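Local structure of ribokinase, putative (Burkholderia thailandensis, 3B1N) at residues I218-E223 with D253-G258; L109-I114 with I246-C251; A272-S277 with T305-R310; Y55-L60 with L259-E264. The protein probably phosphorylates the 5'-hydroxyl of nucleosides as a PfkB (ribokinase) family kinase, binding both ADP and the nucleoside analogue mizoribine. One frame throughout, in Å; residues are numbered along the deposited sequence. Where two conformers were deposited one is given.

Contact 1. Residues I218-E223 with D253-G258; sequences IITRGE and DAFRGG. With ADP (adenosine-5'-diphosphate), chain G; MZR (5-hydroxy-1-(beta-D-ribofuranosyl)-1H-imidazole-4-carboxamide), chain F.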
# COMPACT_ATOMS: atom_id res chain seq x y z
N ILE B 218 -14.08 -9.60 21.86
CA ILE B 218 -14.87 -9.34 20.67
C ILE B 218 -13.95 -9.48 19.47
O ILE B 218 -12.88 -8.83 19.44
CB ILE B 218 -15.46 -7.91 20.71
CG1 ILE B 218 -16.37 -7.70 21.94
CG2 ILE B 218 -16.20 -7.61 19.44
CD1 ILE B 218 -15.77 -6.78 22.96
N ILE B 219 -14.34 -10.35 18.55
CA ILE B 219 -13.54 -10.64 17.34
C ILE B 219 -14.41 -10.44 16.11
O ILE B 219 -15.44 -11.11 15.95
CB ILE B 219 -12.90 -12.06 17.37
CG1 ILE B 219 -12.06 -12.23 18.62
CG2 ILE B 219 -12.15 -12.26 16.00
CD1 ILE B 219 -11.68 -13.72 18.92
N THR B 220 -14.00 -9.49 15.27
CA THR B 220 -14.78 -9.19 14.06
C THR B 220 -14.21 -10.03 12.92
O THR B 220 -12.98 -10.29 12.88
CB THR B 220 -14.77 -7.70 13.73
OG1 THR B 220 -13.45 -7.29 13.34
CG2 THR B 220 -15.18 -6.90 14.97
N ARG B 221 -15.11 -10.43 12.03
CA ARG B 221 -14.82 -11.36 10.94
C ARG B 221 -15.32 -10.81 9.61
O ARG B 221 -15.85 -11.53 8.75
CB ARG B 221 -15.42 -12.74 11.29
CG ARG B 221 -15.09 -13.20 12.71
CD ARG B 221 -15.61 -14.59 13.04
NE ARG B 221 -15.47 -14.91 14.47
CZ ARG B 221 -14.42 -15.53 15.03
NH1 ARG B 221 -13.37 -15.91 14.30
NH2 ARG B 221 -14.41 -15.78 16.35
N GLY B 222 -15.16 -9.50 9.39
CA GLY B 222 -15.56 -8.92 8.11
C GLY B 222 -17.01 -9.16 7.73
O GLY B 222 -17.93 -9.00 8.57
N GLU B 223 -17.26 -9.61 6.50
CA GLU B 223 -18.65 -9.78 6.06
C GLU B 223 -19.29 -10.97 6.76
O GLU B 223 -20.51 -11.17 6.61
CB GLU B 223 -18.77 -9.95 4.52
CG GLU B 223 -18.25 -11.27 4.01
CD GLU B 223 -18.50 -11.43 2.52
OE1 GLU B 223 -19.15 -12.42 2.10
OE2 GLU B 223 -18.06 -10.54 1.77
N ASP B 253 -13.69 0.37 13.13
CA ASP B 253 -13.87 1.54 13.99
C ASP B 253 -15.34 1.94 14.10
O ASP B 253 -15.80 2.35 15.20
CB ASP B 253 -13.05 2.70 13.41
CG ASP B 253 -11.55 2.51 13.62
OD1 ASP B 253 -11.14 1.74 14.50
OD2 ASP B 253 -10.78 3.11 12.86
N ALA B 254 -16.08 1.83 12.99
CA ALA B 254 -17.52 2.11 13.04
C ALA B 254 -18.17 1.12 14.01
O ALA B 254 -19.02 1.49 14.84
CB ALA B 254 -18.14 2.01 11.64
N PHE B 255 -17.81 -0.15 13.88
CA PHE B 255 -18.26 -1.22 14.78
C PHE B 255 -17.96 -0.86 16.23
O PHE B 255 -18.83 -0.95 17.10
CB PHE B 255 -17.58 -2.55 14.32
CG PHE B 255 -17.99 -3.77 15.11
CD1 PHE B 255 -18.89 -4.71 14.56
CD2 PHE B 255 -17.43 -4.01 16.36
CE1 PHE B 255 -19.22 -5.87 15.34
CE2 PHE B 255 -17.75 -5.15 17.09
CZ PHE B 255 -18.66 -6.07 16.58
N ARG B 256 -16.74 -0.44 16.50
CA ARG B 256 -16.39 -0.09 17.90
C ARG B 256 -17.22 1.08 18.42
O ARG B 256 -17.61 1.05 19.61
CB ARG B 256 -14.88 0.22 17.98
CG ARG B 256 -14.08 -1.06 17.98
CD ARG B 256 -12.68 -0.79 17.44
NE ARG B 256 -11.85 -1.97 17.39
CZ ARG B 256 -12.05 -3.03 16.58
NH1 ARG B 256 -13.12 -3.13 15.81
NH2 ARG B 256 -11.20 -4.02 16.60
N GLY B 257 -17.52 2.08 17.61
CA GLY B 257 -18.45 3.17 18.01
C GLY B 257 -19.79 2.60 18.44
O GLY B 257 -20.34 2.99 19.51
N GLY B 258 -20.34 1.67 17.66
CA GLY B 258 -21.65 1.10 18.03
C GLY B 258 -21.55 0.28 19.29
O GLY B 258 -22.48 0.30 20.13
PB ADP G . -11.51 -4.13 10.55
O1B ADP G . -10.49 -5.06 9.92
O2B ADP G . -11.11 -3.83 11.97
O3B ADP G . -11.97 -2.90 9.85
PA ADP G . -13.70 -6.08 9.91
O1A ADP G . -13.23 -6.15 8.45
O2A ADP G . -13.72 -7.34 10.73
O3A ADP G . -12.85 -5.08 10.79
O5' ADP G . -15.10 -5.41 9.77
C5' ADP G . -15.75 -5.02 10.98
C4' ADP G . -17.26 -5.19 10.94
O4' ADP G . -17.80 -4.38 9.88
C3' ADP G . -17.72 -6.64 10.63
O3' ADP G . -17.73 -7.45 11.81
C2' ADP G . -19.05 -6.36 9.98
O2' ADP G . -20.07 -6.17 10.99
C1' ADP G . -18.86 -5.07 9.24
N9 ADP G . -18.42 -5.36 7.85
C8 ADP G . -17.15 -5.48 7.34
N7 ADP G . -17.21 -5.81 6.01
C5 ADP G . -18.48 -5.98 5.71
C6 ADP G . -19.22 -6.37 4.50
N6 ADP G . -18.50 -6.65 3.38
N1 ADP G . -20.53 -6.44 4.56
C2 ADP G . -21.23 -6.17 5.69
N3 ADP G . -20.62 -5.78 6.81
C4 ADP G . -19.30 -5.70 6.89
N1 MZR F . -1.39 3.49 14.28
O3 MZR F . -3.87 4.50 13.50
C4 MZR F . -3.52 3.77 12.34
C5 MZR F . -2.31 3.01 12.15
C6 MZR F . -1.21 2.88 13.12
O6 MZR F . -0.23 2.21 12.74
N7 MZR F . -2.45 2.51 10.89
C8 MZR F . -3.63 2.93 10.39
N9 MZR F . -4.31 3.72 11.28
C1' MZR F . -5.65 4.31 11.10
C2' MZR F . -5.93 5.03 9.79
O2' MZR F . -5.64 6.41 10.03
C3' MZR F . -7.41 4.67 9.53
O3' MZR F . -8.33 5.76 9.49
C4' MZR F . -7.78 3.71 10.63
O4' MZR F . -6.53 3.19 11.05
C5' MZR F . -8.67 2.61 10.13
O5' MZR F . -8.98 1.77 11.28
O HOH W 1 -12.21 -5.02 14.03

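Contact 2. Residues L109-I114 with I246-C251; sequences LDNNQI and IDPTGC. With ADP (adenosine-5'-diphosphate), chain G.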
# COMPACT_ATOMS: atom_id res chain seq x y z
N LEU B 109 -11.06 -5.74 -1.42
CA LEU B 109 -12.50 -5.81 -1.12
C LEU B 109 -12.78 -6.72 0.07
O LEU B 109 -13.82 -6.51 0.73
CB LEU B 109 -13.33 -6.14 -2.36
CG LEU B 109 -13.16 -5.09 -3.48
CD1 LEU B 109 -13.88 -5.51 -4.80
CD2 LEU B 109 -13.42 -3.60 -3.13
N ASP B 110 -11.87 -7.66 0.37
CA ASP B 110 -11.92 -8.59 1.51
C ASP B 110 -11.57 -7.92 2.82
O ASP B 110 -11.49 -8.58 3.87
CB ASP B 110 -10.89 -9.69 1.34
CG ASP B 110 -11.38 -10.86 0.55
OD1 ASP B 110 -12.53 -10.79 0.04
OD2 ASP B 110 -10.64 -11.88 0.48
N ASN B 111 -11.31 -6.63 2.75
CA ASN B 111 -11.03 -5.82 3.92
C ASN B 111 -9.57 -6.07 4.34
O ASN B 111 -9.17 -5.80 5.47
CB ASN B 111 -12.02 -6.15 5.09
CG ASN B 111 -13.55 -5.96 4.73
OD1 ASN B 111 -14.38 -6.01 5.64
ND2 ASN B 111 -13.89 -5.74 3.46
N ASN B 112 -8.74 -6.59 3.41
CA ASN B 112 -7.29 -6.59 3.67
C ASN B 112 -6.78 -5.19 3.48
O ASN B 112 -7.27 -4.48 2.59
CB ASN B 112 -6.56 -7.58 2.73
CG ASN B 112 -7.02 -8.99 2.97
OD1 ASN B 112 -7.01 -9.46 4.10
ND2 ASN B 112 -7.51 -9.68 1.91
N GLN B 113 -5.86 -4.76 4.36
CA GLN B 113 -5.23 -3.42 4.36
C GLN B 113 -3.70 -3.58 4.44
O GLN B 113 -3.25 -4.32 5.33
CB GLN B 113 -5.68 -2.62 5.61
CG GLN B 113 -7.12 -2.13 5.58
CD GLN B 113 -7.53 -1.23 6.77
OE1 GLN B 113 -6.90 -0.20 7.06
NE2 GLN B 113 -8.63 -1.60 7.42
N ILE B 114 -2.92 -2.90 3.60
CA ILE B 114 -1.49 -2.71 3.89
C ILE B 114 -1.27 -1.17 3.94
O ILE B 114 -1.59 -0.45 2.94
CB ILE B 114 -0.57 -3.33 2.81
CG1 ILE B 114 -0.81 -4.84 2.76
CG2 ILE B 114 0.94 -2.98 3.15
CD1 ILE B 114 -0.02 -5.55 1.60
N ILE B 246 -18.05 -0.31 -1.06
CA ILE B 246 -17.21 0.72 -1.66
C ILE B 246 -15.82 0.72 -1.03
O ILE B 246 -14.78 0.68 -1.74
CB ILE B 246 -17.88 2.09 -1.52
CG1 ILE B 246 -19.23 2.10 -2.26
CG2 ILE B 246 -16.99 3.19 -2.02
CD1 ILE B 246 -19.09 1.88 -3.80
N ASP B 247 -15.75 0.74 0.31
CA ASP B 247 -14.46 0.91 0.98
C ASP B 247 -14.54 0.33 2.38
O ASP B 247 -15.30 0.86 3.21
CB ASP B 247 -14.15 2.42 1.11
CG ASP B 247 -12.80 2.68 1.77
OD1 ASP B 247 -12.01 1.74 2.02
OD2 ASP B 247 -12.54 3.87 2.02
N PRO B 248 -13.81 -0.74 2.65
CA PRO B 248 -13.88 -1.29 4.03
C PRO B 248 -13.07 -0.54 5.07
O PRO B 248 -13.16 -0.90 6.27
CB PRO B 248 -13.30 -2.69 3.91
CG PRO B 248 -12.74 -2.81 2.56
CD PRO B 248 -13.10 -1.62 1.69
N THR B 249 -12.27 0.45 4.68
CA THR B 249 -11.41 1.13 5.64
C THR B 249 -12.27 1.81 6.71
O THR B 249 -13.11 2.64 6.41
CB THR B 249 -10.61 2.27 4.97
OG1 THR B 249 -9.90 1.71 3.89
CG2 THR B 249 -9.59 2.86 5.95
N GLY B 250 -12.03 1.39 7.97
CA GLY B 250 -12.71 2.00 9.10
C GLY B 250 -13.91 1.17 9.51
O GLY B 250 -14.63 1.60 10.39
N CYS B 251 -14.17 0.02 8.87
CA CYS B 251 -15.37 -0.77 9.32
C CYS B 251 -15.27 -1.19 10.77
O CYS B 251 -16.28 -1.06 11.52
CB CYS B 251 -15.54 -2.02 8.49
SG CYS B 251 -16.30 -1.72 6.88
PB ADP G . -11.51 -4.13 10.55
O1B ADP G . -10.49 -5.06 9.92
O2B ADP G . -11.11 -3.83 11.97
O3B ADP G . -11.97 -2.90 9.85
PA ADP G . -13.70 -6.08 9.91
O1A ADP G . -13.23 -6.15 8.45
O2A ADP G . -13.72 -7.34 10.73
O3A ADP G . -12.85 -5.08 10.79
O5' ADP G . -15.10 -5.41 9.77
C5' ADP G . -15.75 -5.02 10.98
C4' ADP G . -17.26 -5.19 10.94
O4' ADP G . -17.80 -4.38 9.88
C3' ADP G . -17.72 -6.64 10.63
O3' ADP G . -17.73 -7.45 11.81
C2' ADP G . -19.05 -6.36 9.98
O2' ADP G . -20.07 -6.17 10.99
C1' ADP G . -18.86 -5.07 9.24
N9 ADP G . -18.42 -5.36 7.85
C8 ADP G . -17.15 -5.48 7.34
N7 ADP G . -17.21 -5.81 6.01
C5 ADP G . -18.48 -5.98 5.71
C6 ADP G . -19.22 -6.37 4.50
N6 ADP G . -18.50 -6.65 3.38
N1 ADP G . -20.53 -6.44 4.56
C2 ADP G . -21.23 -6.17 5.69
N3 ADP G . -20.62 -5.78 6.81
C4 ADP G . -19.30 -5.70 6.89
O HOH W 2 -10.47 -0.74 8.90

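Contact 3. Residues A272-S277 with T305-R310; sequences AGRLAS and TAFGYR. With ADP (adenosine-5'-diphosphate), chain G.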
# COMPACT_ATOMS: atom_id res chain seq x y z
N ALA B 272 -25.86 -4.97 21.49
CA ALA B 272 -24.72 -4.06 21.30
C ALA B 272 -23.96 -4.55 20.07
O ALA B 272 -23.52 -3.74 19.25
CB ALA B 272 -23.79 -4.09 22.51
N GLY B 273 -23.79 -5.86 19.99
CA GLY B 273 -23.08 -6.46 18.83
C GLY B 273 -23.81 -6.17 17.54
O GLY B 273 -23.16 -5.84 16.53
N ARG B 274 -25.14 -6.28 17.53
CA ARG B 274 -25.85 -6.07 16.27
C ARG B 274 -25.80 -4.60 15.86
O ARG B 274 -25.72 -4.28 14.67
CB ARG B 274 -27.31 -6.57 16.42
CG ARG B 274 -27.35 -8.07 16.30
CD ARG B 274 -28.75 -8.57 16.68
NE ARG B 274 -28.85 -10.02 16.36
CZ ARG B 274 -28.24 -10.98 17.06
NH1 ARG B 274 -27.46 -10.74 18.11
NH2 ARG B 274 -28.43 -12.27 16.67
N LEU B 275 -25.81 -3.68 16.85
CA LEU B 275 -25.69 -2.27 16.50
C LEU B 275 -24.31 -2.01 15.87
O LEU B 275 -24.24 -1.28 14.88
CB LEU B 275 -25.94 -1.38 17.75
CG LEU B 275 -25.80 0.11 17.45
CD1 LEU B 275 -26.88 0.62 16.49
CD2 LEU B 275 -25.90 0.89 18.80
N ALA B 276 -23.27 -2.55 16.49
CA ALA B 276 -21.88 -2.42 16.00
C ALA B 276 -21.83 -2.95 14.55
O ALA B 276 -21.25 -2.32 13.66
CB ALA B 276 -20.98 -3.21 16.90
N SER B 277 -22.40 -4.14 14.33
CA SER B 277 -22.43 -4.81 13.02
C SER B 277 -23.14 -3.93 11.99
O SER B 277 -22.64 -3.72 10.85
CB SER B 277 -23.15 -6.12 13.20
OG SER B 277 -23.12 -6.80 11.96
N THR B 305 -35.13 -3.18 10.32
CA THR B 305 -35.21 -4.00 9.11
C THR B 305 -34.29 -5.21 9.18
O THR B 305 -34.69 -6.31 8.80
CB THR B 305 -34.89 -3.19 7.87
OG1 THR B 305 -35.89 -2.17 7.74
CG2 THR B 305 -34.93 -4.08 6.64
N ALA B 306 -33.06 -5.03 9.68
CA ALA B 306 -32.12 -6.14 9.75
C ALA B 306 -32.46 -7.20 10.78
O ALA B 306 -32.26 -8.38 10.53
CB ALA B 306 -30.68 -5.60 10.07
N PHE B 307 -32.96 -6.76 11.93
CA PHE B 307 -33.01 -7.63 13.12
C PHE B 307 -34.38 -7.87 13.70
O PHE B 307 -34.51 -8.74 14.53
CB PHE B 307 -32.09 -7.08 14.20
CG PHE B 307 -30.68 -6.95 13.74
CD1 PHE B 307 -29.98 -8.09 13.28
CD2 PHE B 307 -30.05 -5.70 13.77
CE1 PHE B 307 -28.65 -7.97 12.84
CE2 PHE B 307 -28.70 -5.58 13.32
CZ PHE B 307 -28.02 -6.71 12.89
N GLY B 308 -35.36 -7.08 13.32
CA GLY B 308 -36.77 -7.35 13.67
C GLY B 308 -37.20 -6.75 15.00
O GLY B 308 -38.33 -7.01 15.46
N TYR B 309 -36.34 -5.95 15.62
CA TYR B 309 -36.68 -5.28 16.87
C TYR B 309 -36.00 -3.94 16.99
O TYR B 309 -35.11 -3.62 16.18
CB TYR B 309 -36.40 -6.17 18.09
CG TYR B 309 -34.94 -6.48 18.41
CD1 TYR B 309 -34.29 -5.83 19.48
CD2 TYR B 309 -34.22 -7.44 17.69
CE1 TYR B 309 -32.95 -6.12 19.80
CE2 TYR B 309 -32.86 -7.73 18.00
CZ TYR B 309 -32.25 -7.06 19.04
OH TYR B 309 -30.94 -7.37 19.40
N ARG B 310 -36.46 -3.15 17.96
CA ARG B 310 -35.92 -1.82 18.22
C ARG B 310 -34.77 -1.92 19.24
O ARG B 310 -34.96 -2.51 20.32
CB ARG B 310 -37.02 -0.89 18.75
CG ARG B 310 -36.63 0.58 18.81
CD ARG B 310 -37.83 1.54 19.12
NE ARG B 310 -38.77 0.96 20.09
CZ ARG B 310 -38.53 0.78 21.40
NH1 ARG B 310 -37.36 1.12 21.95
NH2 ARG B 310 -39.47 0.23 22.17
PB ADP G . -11.51 -4.13 10.55
O1B ADP G . -10.49 -5.06 9.92
O2B ADP G . -11.11 -3.83 11.97
O3B ADP G . -11.97 -2.90 9.85
PA ADP G . -13.70 -6.08 9.91
O1A ADP G . -13.23 -6.15 8.45
O2A ADP G . -13.72 -7.34 10.73
O3A ADP G . -12.85 -5.08 10.79
O5' ADP G . -15.10 -5.41 9.77
C5' ADP G . -15.75 -5.02 10.98
C4' ADP G . -17.26 -5.19 10.94
O4' ADP G . -17.80 -4.38 9.88
C3' ADP G . -17.72 -6.64 10.63
O3' ADP G . -17.73 -7.45 11.81
C2' ADP G . -19.05 -6.36 9.98
O2' ADP G . -20.07 -6.17 10.99
C1' ADP G . -18.86 -5.07 9.24
N9 ADP G . -18.42 -5.36 7.85
C8 ADP G . -17.15 -5.48 7.34
N7 ADP G . -17.21 -5.81 6.01
C5 ADP G . -18.48 -5.98 5.71
C6 ADP G . -19.22 -6.37 4.50
N6 ADP G . -18.50 -6.65 3.38
N1 ADP G . -20.53 -6.44 4.56
C2 ADP G . -21.23 -6.17 5.69
N3 ADP G . -20.62 -5.78 6.81
C4 ADP G . -19.30 -5.70 6.89

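Contact 4. Residues Y55-L60 with L259-E264; sequences YALNLL and LLYGIE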
# COMPACT_ATOMS: atom_id res chain seq x y z
N TYR B 55 -16.49 9.45 15.52
CA TYR B 55 -17.49 9.86 14.51
C TYR B 55 -18.71 8.91 14.61
O TYR B 55 -19.85 9.39 14.56
CB TYR B 55 -16.84 9.81 13.12
CG TYR B 55 -17.79 10.17 12.00
CD1 TYR B 55 -18.11 11.50 11.74
CD2 TYR B 55 -18.38 9.17 11.25
CE1 TYR B 55 -19.03 11.83 10.75
CE2 TYR B 55 -19.29 9.51 10.23
CZ TYR B 55 -19.60 10.81 10.01
OH TYR B 55 -20.50 11.19 9.01
N ALA B 56 -18.46 7.62 14.73
CA ALA B 56 -19.53 6.63 14.86
C ALA B 56 -20.35 6.85 16.13
O ALA B 56 -21.59 6.88 16.07
CB ALA B 56 -18.99 5.22 14.81
N LEU B 57 -19.67 7.10 17.24
CA LEU B 57 -20.38 7.30 18.51
C LEU B 57 -21.22 8.57 18.40
O LEU B 57 -22.38 8.60 18.87
CB LEU B 57 -19.38 7.29 19.66
CG LEU B 57 -20.04 7.45 21.03
CD1 LEU B 57 -21.05 6.30 21.21
CD2 LEU B 57 -18.91 7.31 22.04
N ASN B 58 -20.70 9.61 17.74
CA ASN B 58 -21.40 10.88 17.54
C ASN B 58 -22.62 10.73 16.65
O ASN B 58 -23.70 11.35 16.90
CB ASN B 58 -20.40 11.92 16.99
CG ASN B 58 -20.94 13.33 17.04
OD1 ASN B 58 -21.26 13.83 18.13
ND2 ASN B 58 -21.06 13.96 15.89
N LEU B 59 -22.53 9.91 15.60
CA LEU B 59 -23.71 9.65 14.76
C LEU B 59 -24.83 9.04 15.59
O LEU B 59 -26.01 9.26 15.29
CB LEU B 59 -23.37 8.63 13.67
CG LEU B 59 -22.56 9.11 12.48
CD1 LEU B 59 -22.23 7.88 11.62
CD2 LEU B 59 -23.30 10.18 11.65
N LEU B 60 -24.47 8.26 16.59
CA LEU B 60 -25.50 7.55 17.42
C LEU B 60 -26.07 8.49 18.50
O LEU B 60 -27.02 8.12 19.21
CB LEU B 60 -24.93 6.30 18.03
CG LEU B 60 -24.66 5.17 17.00
CD1 LEU B 60 -23.71 4.13 17.52
CD2 LEU B 60 -26.07 4.54 16.62
N LEU B 259 -20.49 -0.49 19.42
CA LEU B 259 -20.30 -1.28 20.64
C LEU B 259 -20.23 -0.38 21.86
O LEU B 259 -20.89 -0.67 22.87
CB LEU B 259 -19.05 -2.13 20.52
CG LEU B 259 -19.11 -3.36 21.39
CD1 LEU B 259 -20.03 -4.39 20.74
CD2 LEU B 259 -17.70 -3.93 21.54
N LEU B 260 -19.45 0.71 21.79
CA LEU B 260 -19.30 1.64 22.92
C LEU B 260 -20.68 2.24 23.26
O LEU B 260 -21.00 2.39 24.45
CB LEU B 260 -18.31 2.78 22.61
CG LEU B 260 -16.87 2.32 22.58
CD1 LEU B 260 -16.10 3.44 21.87
CD2 LEU B 260 -16.39 2.18 24.04
N TYR B 261 -21.48 2.60 22.25
CA TYR B 261 -22.79 3.18 22.53
C TYR B 261 -23.65 2.13 23.26
O TYR B 261 -24.32 2.45 24.27
CB TYR B 261 -23.48 3.56 21.21
CG TYR B 261 -24.81 4.22 21.42
CD1 TYR B 261 -24.88 5.58 21.66
CD2 TYR B 261 -25.99 3.46 21.43
CE1 TYR B 261 -26.07 6.21 21.86
CE2 TYR B 261 -27.22 4.09 21.64
CZ TYR B 261 -27.23 5.46 21.85
OH TYR B 261 -28.46 6.10 22.05
N GLY B 262 -23.62 0.88 22.78
CA GLY B 262 -24.42 -0.19 23.41
C GLY B 262 -23.97 -0.40 24.86
O GLY B 262 -24.82 -0.53 25.77
N ILE B 263 -22.66 -0.45 25.13
CA ILE B 263 -22.16 -0.73 26.50
C ILE B 263 -22.64 0.43 27.41
O ILE B 263 -23.20 0.19 28.51
CB ILE B 263 -20.63 -0.83 26.50
CG1 ILE B 263 -20.23 -2.10 25.75
CG2 ILE B 263 -20.05 -0.87 27.94
CD1 ILE B 263 -18.68 -2.12 25.40
N GLU B 264 -22.44 1.67 26.98
CA GLU B 264 -22.83 2.85 27.76
C GLU B 264 -24.30 2.79 28.16
O GLU B 264 -24.64 3.15 29.29
CB GLU B 264 -22.58 4.14 26.91
CG GLU B 264 -23.24 5.38 27.48
CD GLU B 264 -23.03 6.63 26.65
OE1 GLU B 264 -22.61 6.56 25.45
OE2 GLU B 264 -23.34 7.70 27.22

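Contact 1. Residues I218-E223 with D253-G258
Thr220 lays its methyl on the ring of Phe255 and turns its hydroxyl to ADP. Its CB, the branch point, lies 3.5 Å from ADP O3'. From there CG2 reaches over the centre of one Phe255 face, 3.8 Å from the ring centroid and only 12° off the normal, a CH-pi contact. The other branch, OG1, stands between the backbone N and the carbonyl carbon (chi1 67°), which aims it at the alpha-phosphate: OG1 donates to ADP O2A at 2.6 Å and accepts from a water at 2.7 Å. Two bonds thus fix this hydroxyl. Gly222 N adds a second donor to the same ADP O2A, at 2.9 Å.

Strand 216-220 ends here beside the start of helix 251-264, the helix that carries the GxGD signature of the PfkB family, Gly250 to Asp253. Asp253 OD2 accepts from mizoribine O5' at 2.7 Å, so the helix start touches the hydroxyl that would be phosphorylated, as in ribokinase relatives. One turn on, Arg256 NH1 donates to the water at 2.8 Å, and the water in turn donates to the beta-phosphate oxygen O2B. Arg256 is also held by a salt bridge from NE to Asp166 and by a hydrogen bond from NH1 to Gly252 O.

Farther from the nucleotide, Ile218 CG2 approaches the Phe255 ring at its edge, 3.7 Å from CE2.

Contact 2. Residues L109-I114 with I246-C251
Pro248 and Asn111 make the tight part of this contact. Pro248 CB lies 3.4 Å from Asn111 CG, and Pro248 CG is 3.7 Å from Asn111 CA, so the pyrrolidine packs against both the side chain and the backbone of the asparagine. Having CG anti to the carbonyl carbon (chi1 -58°) swings the Asn111 amide between this proline and ADP.

The proline belongs to a loop with two interlocked turns. Asp247 OD1 accepts from Thr249 N at 3.0 Å, an Asx turn, and from Thr249 OG1 at 2.8 Å; the hydroxyl comes on the syn side, the amide from above the carboxylate plane. Pro248 to Cys251 then form a type II turn, closed by Cys251 N to Pro248 O at 2.9 Å, with Gly250 at the N-cap of helix 251-264. Asn111 and Gln113 belong to the four-stranded lid sheet or the turn leading into it, and strand 113-118 pairs in parallel with a strand of the second subunit.

Elsewhere the fit is looser. Leu109 is partly exposed, its carbonyl O still 4.3 Å from Pro248 CG. Toward the phosphates a water mediates, accepting from Gly250 N at 2.8 Å and donating to ADP O3B at 2.8 Å. The Gln113 side chain borders this water but was modelled in two conformers, which leaves its role there doubtful.

Contact 3. Residues A272-S277 with T305-R310
Arg274 and Phe307 bury most of the surface, the aliphatic chain of the arginine running across one face of the ring. Arg274 CB sits 3.7 Å from the ring centroid, 20° off the normal, a CH-pi contact offset toward the rim. The chain, extended from CG to NE, then passes on along the ring, with CD 3.6 Å from Phe307 CD1. Past CD the guanidinium turns away from stacking: its plane stands 71° from that of the ring, and Phe307 CD1 lies at the guanidinium edge. NH1 donates instead to Ala270 O, one turn back in the arginine's own helix. On the opposite face of the phenylalanine lies Ala306 CB, so the ring is sandwiched.

The contact joins helix 269-284 to the end of helix 296-307. Gly308, with phi 88°, is the first residue to leave helical geometry, and the chain continues from it into Tyr309. That residue adds a smaller share: its OH is 3.7 Å from Arg274 CD and is hydrogen-bonded to Thr271 OG1, while its ring meets Phe303 edge-to-face.

One turn after Arg274 on the same helix, Ser277 OG accepts from the ribose hydroxyl O2' of ADP at 3.3 Å, and also bonds with Pro238 O.

Contact 4. Residues Y55-L60 with L259-E264
Tyr261 spreads its ring beneath Leu60, whose CB lies over one face, 4.0 Å from the centroid and 25° off the normal, a CH-pi contact set toward the rim. The two side chains belong to the helical layer of the Rossmann-like alpha/beta core: Leu57 is on helix 49-59, with Leu60 close behind it in the chain, Tyr261 is on helix 251-264, and Leu57 and Leu260 both rest on Thr3 of the central sheet. The backbones come close, with Leu57 CA 6.2 Å from Tyr261 CA.

The tyrosine ring leaves its helix with CG anti to the backbone N (chi1 -177°), which carries it toward Leu60. On the same side of the ring as Leu60 CB, the backbone Leu60 O comes obliquely to the rim, 3.4 Å from Tyr261 CE1. That carbonyl is satisfied by Arg296 NE, and NH2 of the same arginine makes a weak hydrogen bond to Tyr261 OH, so one guanidinium reaches a polar atom of each segment. His265 stacks with the tyrosine ring, and Leu275 of helix 269-284 also packs against it.

At the base of the tyrosine two leucine methyls close in. Leu60 CD1 lies 3.7 Å from Tyr261 CB, and Leu57 CD1 reaches the same CB at 3.7 Å while sitting in the plane of the ring at its edge, 3.9 Å from Tyr261 CD1.

In the fold
Contact 4 opens first, at 55-60 in helix 49-59, and closes only at 259-264, so its loop of 198 residues encloses contacts 1 and 2. Within that span, 109-114 of the lid opens contact 2 and 218-223 of the central sheet opens contact 1; 246-251 and 253-258 then close them in the same order, so the two cross. They meet beside ADP, where Gly222 packs against the Asn111 side chain. Helix 251-264 serves both contact 1 and contact 4. Contact 3 follows in series, tying helix 269-284 to the end of helix 296-307; Ala276 CB, 3.1 Å from Phe255 O, joins it to contact 1.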